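PDB 2VK9: alpha-toxin from Clostridium novyi, which belongs to the large clostridial toxins, its catalytic domain having a GT-A-type fold together with an N-terminal helical part. Local coordinates for residues A[2-14]-A[23-37]. Numbering follows the deposited sequence.
Sequences LITREQLMKIASI and YNLILDALENFNRDI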
# COMPACT_ATOMS: atom_id res chain seq x y z
N LEU A 2 -20.14 -6.14 28.39
CA LEU A 2 -20.23 -4.70 28.06
C LEU A 2 -19.07 -3.95 28.73
O LEU A 2 -18.10 -4.57 29.21
CB LEU A 2 -21.58 -4.14 28.51
CG LEU A 2 -22.32 -3.14 27.60
CD1 LEU A 2 -23.74 -2.86 28.11
CD2 LEU A 2 -21.57 -1.82 27.43
N ILE A 3 -19.18 -2.61 28.74
CA ILE A 3 -18.31 -1.73 29.51
C ILE A 3 -18.77 -1.78 30.97
O ILE A 3 -19.92 -2.17 31.26
CB ILE A 3 -18.39 -0.27 29.01
CG1 ILE A 3 -18.05 -0.16 27.53
CG2 ILE A 3 -17.39 0.60 29.73
CD1 ILE A 3 -18.00 1.27 27.07
N THR A 4 -17.89 -1.36 31.88
CA THR A 4 -18.18 -1.38 33.32
C THR A 4 -19.32 -0.44 33.72
O THR A 4 -19.67 0.48 32.99
CB THR A 4 -16.91 -1.08 34.13
OG1 THR A 4 -16.44 0.23 33.79
CG2 THR A 4 -15.81 -2.12 33.89
N ARG A 5 -19.89 -0.69 34.90
CA ARG A 5 -21.00 0.10 35.42
C ARG A 5 -20.51 1.43 36.02
O ARG A 5 -19.36 1.52 36.42
CB ARG A 5 -21.77 -0.79 36.41
CG ARG A 5 -22.24 -0.19 37.72
CD ARG A 5 -22.22 -1.29 38.80
NE ARG A 5 -23.13 -1.03 39.92
CZ ARG A 5 -22.92 -1.47 41.17
NH1 ARG A 5 -21.83 -2.18 41.45
NH2 ARG A 5 -23.79 -1.19 42.13
N GLU A 6 -21.36 2.46 36.03
CA GLU A 6 -20.98 3.80 36.53
C GLU A 6 -20.53 3.80 37.98
O GLU A 6 -19.59 4.49 38.34
CB GLU A 6 -22.12 4.81 36.35
CG GLU A 6 -21.72 6.25 36.71
CD GLU A 6 -22.88 7.15 37.14
OE1 GLU A 6 -23.99 6.64 37.39
OE2 GLU A 6 -22.68 8.37 37.25
N GLN A 7 -21.23 3.03 38.82
CA GLN A 7 -20.84 2.86 40.22
C GLN A 7 -19.51 2.11 40.29
O GLN A 7 -18.61 2.47 41.05
CB GLN A 7 -21.91 2.04 40.95
CG GLN A 7 -23.34 2.31 40.50
CD GLN A 7 -23.90 3.62 41.03
OE1 GLN A 7 -23.96 3.84 42.26
NE2 GLN A 7 -24.32 4.51 40.12
N LEU A 8 -19.43 1.11 39.46
CA LEU A 8 -18.23 0.29 39.35
C LEU A 8 -17.02 1.12 38.97
O LEU A 8 -15.97 0.83 39.38
CB LEU A 8 -18.45 -0.82 38.31
CG LEU A 8 -17.28 -1.79 38.10
CD1 LEU A 8 -16.98 -2.56 39.38
CD2 LEU A 8 -17.57 -2.74 36.94
N MET A 9 -17.29 2.09 38.16
CA MET A 9 -16.27 3.02 37.69
C MET A 9 -15.61 3.82 38.82
O MET A 9 -14.61 4.50 38.59
CB MET A 9 -16.88 3.95 36.64
CG MET A 9 -16.15 5.26 36.48
SD MET A 9 -14.69 5.07 35.48
CE MET A 9 -15.37 5.67 33.94
N LYS A 10 -16.15 3.74 40.03
CA LYS A 10 -15.44 4.24 41.22
C LYS A 10 -14.36 3.24 41.71
O LYS A 10 -14.44 2.65 42.80
CB LYS A 10 -16.41 4.71 42.29
CG LYS A 10 -17.13 6.02 41.90
CD LYS A 10 -18.20 5.84 40.81
CE LYS A 10 -18.96 7.13 40.49
NZ LYS A 10 -20.02 7.49 41.47
N ILE A 11 -13.42 3.02 40.80
CA ILE A 11 -12.10 2.45 41.02
C ILE A 11 -11.24 3.68 40.75
O ILE A 11 -10.02 3.68 40.90
CB ILE A 11 -11.79 1.29 39.98
CG1 ILE A 11 -10.33 0.83 40.03
CG2 ILE A 11 -12.11 1.70 38.53
CD1 ILE A 11 -9.96 -0.15 41.15
N ALA A 12 -11.94 4.75 40.36
CA ALA A 12 -11.34 6.04 40.05
C ALA A 12 -11.50 7.07 41.18
O ALA A 12 -11.29 8.27 40.98
CB ALA A 12 -11.94 6.58 38.77
N SER A 13 -11.87 6.60 42.37
CA SER A 13 -12.05 7.50 43.48
C SER A 13 -10.76 7.71 44.27
O SER A 13 -10.04 6.77 44.55
CB SER A 13 -13.17 7.01 44.40
OG SER A 13 -12.68 6.11 45.35
N ILE A 14 -10.47 8.96 44.61
CA ILE A 14 -9.40 9.32 45.53
C ILE A 14 -10.07 9.84 46.80
O ILE A 14 -10.90 10.73 46.72
CB ILE A 14 -8.49 10.43 44.93
CG1 ILE A 14 -7.81 9.96 43.64
CG2 ILE A 14 -7.49 10.94 45.97
CD1 ILE A 14 -6.92 8.73 43.77
N TYR A 23 -15.03 15.14 35.10
CA TYR A 23 -15.12 13.76 35.57
C TYR A 23 -16.57 13.31 35.55
O TYR A 23 -16.87 12.21 35.10
CB TYR A 23 -14.51 13.63 36.98
CG TYR A 23 -14.57 12.25 37.63
CD1 TYR A 23 -14.40 11.07 36.89
CD2 TYR A 23 -14.76 12.12 39.01
CE1 TYR A 23 -14.45 9.82 37.50
CE2 TYR A 23 -14.80 10.88 39.63
CZ TYR A 23 -14.64 9.74 38.87
OH TYR A 23 -14.68 8.51 39.48
N ASN A 24 -17.47 14.16 36.03
CA ASN A 24 -18.91 13.88 35.94
C ASN A 24 -19.40 13.67 34.50
O ASN A 24 -20.27 12.82 34.25
CB ASN A 24 -19.74 14.97 36.63
CG ASN A 24 -19.68 14.87 38.15
OD1 ASN A 24 -19.71 13.78 38.74
ND2 ASN A 24 -19.62 16.03 38.79
N LEU A 25 -18.85 14.45 33.56
CA LEU A 25 -19.16 14.29 32.14
C LEU A 25 -18.93 12.85 31.67
O LEU A 25 -19.79 12.27 31.00
CB LEU A 25 -18.37 15.28 31.28
CG LEU A 25 -18.83 16.74 31.26
CD1 LEU A 25 -18.09 17.51 30.17
CD2 LEU A 25 -20.32 16.87 31.06
N ILE A 26 -17.77 12.28 32.03
CA ILE A 26 -17.43 10.89 31.74
C ILE A 26 -18.44 9.98 32.39
O ILE A 26 -18.94 9.05 31.76
CB ILE A 26 -16.04 10.52 32.29
CG1 ILE A 26 -14.94 11.29 31.57
CG2 ILE A 26 -15.80 9.01 32.21
CD1 ILE A 26 -13.68 11.43 32.39
N LEU A 27 -18.73 10.25 33.67
CA LEU A 27 -19.64 9.44 34.47
C LEU A 27 -21.04 9.44 33.91
O LEU A 27 -21.76 8.47 34.06
CB LEU A 27 -19.65 9.94 35.91
CG LEU A 27 -18.94 9.15 37.05
CD1 LEU A 27 -17.79 8.27 36.60
CD2 LEU A 27 -18.46 10.14 38.10
N ASP A 28 -21.42 10.55 33.26
CA ASP A 28 -22.74 10.67 32.63
C ASP A 28 -22.79 9.95 31.30
O ASP A 28 -23.77 9.27 31.00
CB ASP A 28 -23.12 12.13 32.41
CG ASP A 28 -23.32 12.89 33.71
OD1 ASP A 28 -23.13 12.29 34.80
OD2 ASP A 28 -23.66 14.08 33.63
N ALA A 29 -21.74 10.11 30.50
CA ALA A 29 -21.63 9.40 29.24
C ALA A 29 -21.57 7.88 29.46
O ALA A 29 -22.16 7.12 28.69
CB ALA A 29 -20.43 9.88 28.47
N LEU A 30 -20.87 7.45 30.51
CA LEU A 30 -20.87 6.04 30.86
C LEU A 30 -22.24 5.57 31.35
O LEU A 30 -22.63 4.43 31.11
CB LEU A 30 -19.81 5.74 31.93
CG LEU A 30 -19.67 4.24 32.22
CD1 LEU A 30 -19.14 3.50 31.01
CD2 LEU A 30 -18.78 3.99 33.41
N GLU A 31 -22.95 6.46 32.03
CA GLU A 31 -24.29 6.17 32.54
C GLU A 31 -25.23 5.84 31.39
O GLU A 31 -25.91 4.80 31.40
CB GLU A 31 -24.81 7.36 33.36
CG GLU A 31 -26.26 7.28 33.83
CD GLU A 31 -26.44 6.39 35.04
OE1 GLU A 31 -26.22 5.16 34.92
OE2 GLU A 31 -26.80 6.93 36.10
N ASN A 32 -25.26 6.72 30.39
CA ASN A 32 -26.15 6.58 29.25
C ASN A 32 -25.74 5.49 28.27
O ASN A 32 -26.61 4.81 27.72
CB ASN A 32 -26.30 7.93 28.53
CG ASN A 32 -27.01 8.97 29.39
OD1 ASN A 32 -28.03 8.69 30.04
ND2 ASN A 32 -26.48 10.19 29.39
N PHE A 33 -24.44 5.30 28.06
CA PHE A 33 -23.97 4.26 27.15
C PHE A 33 -24.47 2.88 27.56
O PHE A 33 -24.88 2.09 26.70
CB PHE A 33 -22.44 4.26 27.03
CG PHE A 33 -21.90 3.19 26.12
CD1 PHE A 33 -21.79 3.41 24.76
CD2 PHE A 33 -21.51 1.95 26.62
CE1 PHE A 33 -21.31 2.42 23.91
CE2 PHE A 33 -21.03 0.96 25.77
CZ PHE A 33 -20.92 1.19 24.43
N ASN A 34 -24.44 2.57 28.85
CA ASN A 34 -24.89 1.26 29.33
C ASN A 34 -26.37 1.01 29.06
O ASN A 34 -26.77 -0.12 28.78
CB ASN A 34 -24.58 1.09 30.82
CG ASN A 34 -23.09 0.98 31.10
OD1 ASN A 34 -22.33 0.41 30.31
ND2 ASN A 34 -22.68 1.50 32.24
N ARG A 35 -27.16 2.08 29.13
CA ARG A 35 -28.60 2.03 28.91
C ARG A 35 -28.93 2.17 27.43
O ARG A 35 -29.55 1.28 26.83
CB ARG A 35 -29.28 3.13 29.74
CG ARG A 35 -30.80 3.06 29.80
CD ARG A 35 -31.38 4.18 30.66
NE ARG A 35 -30.83 5.49 30.28
CZ ARG A 35 -31.34 6.28 29.34
NH1 ARG A 35 -32.43 5.92 28.67
NH2 ARG A 35 -30.76 7.45 29.07
N ASP A 36 -28.51 3.29 26.84
CA ASP A 36 -28.77 3.57 25.42
C ASP A 36 -27.80 2.88 24.47
O ASP A 36 -26.83 3.49 23.96
CB ASP A 36 -28.76 5.08 25.17
CG ASP A 36 -29.95 5.78 25.78
OD1 ASP A 36 -30.76 5.10 26.47
OD2 ASP A 36 -30.07 7.01 25.58
N ILE A 37 -28.05 1.59 24.23
CA ILE A 37 -27.43 0.88 23.10
C ILE A 37 -28.51 0.18 22.27
O ILE A 37 -28.20 -0.63 21.38
CB ILE A 37 -26.29 -0.10 23.53
CG1 ILE A 37 -26.64 -0.86 24.82
CG2 ILE A 37 -24.96 0.65 23.66
CD1 ILE A 37 -25.82 -2.13 25.03
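I3 passes N34, E6 passes E31 and A12 passes Y23 as residues 2-14 run antiparallel to helix 21-35, closest at E6 and E31, whose CA atoms are 5.7 Å apart; the backbones diverge to 9.7 Å between the CA atoms of A12 and Y23, yet A12 CB still meets Y23 OH at 3.4 Å. L30 fills the middle: its CD1 meets I3 CG2 at 3.6 Å, and its CD2 lies 3.7 Å from M9 CB. M9, bent at chi2 and chi3, folds its chain over the helix, CG meeting L27 CD1 and CE reaching I26 CG2. At the other end F33 takes L2 CD2 at its ring edge, near the ring plane, while I3 crosses the phenyl side chain at about a right angle and brings CD1 to CE2.

Residues 2-14, largely irregular, lie along helix 21-35, the first helix of the N-terminal helical part; I3 and M9 also touch F75 of helix 69-90, and I3 and F33 both meet L49 of helix 42-62, evidence that their side chains enter the interhelical core.

One hydrogen bond crosses from side chain to backbone: N34 ND2 donates to T4 O (3.3 Å, N-H...O angle 158°); T4 O lies close to the amide plane of N34, while ND2 is tilted out of the T4 carbonyl plane. E6, its CG anti to the backbone N (chi1 -174°) and its chain extended, crosses L27 at about a right angle and brings OE1 to E31 OE2 (3.1 Å), the carboxylate planes 62° apart.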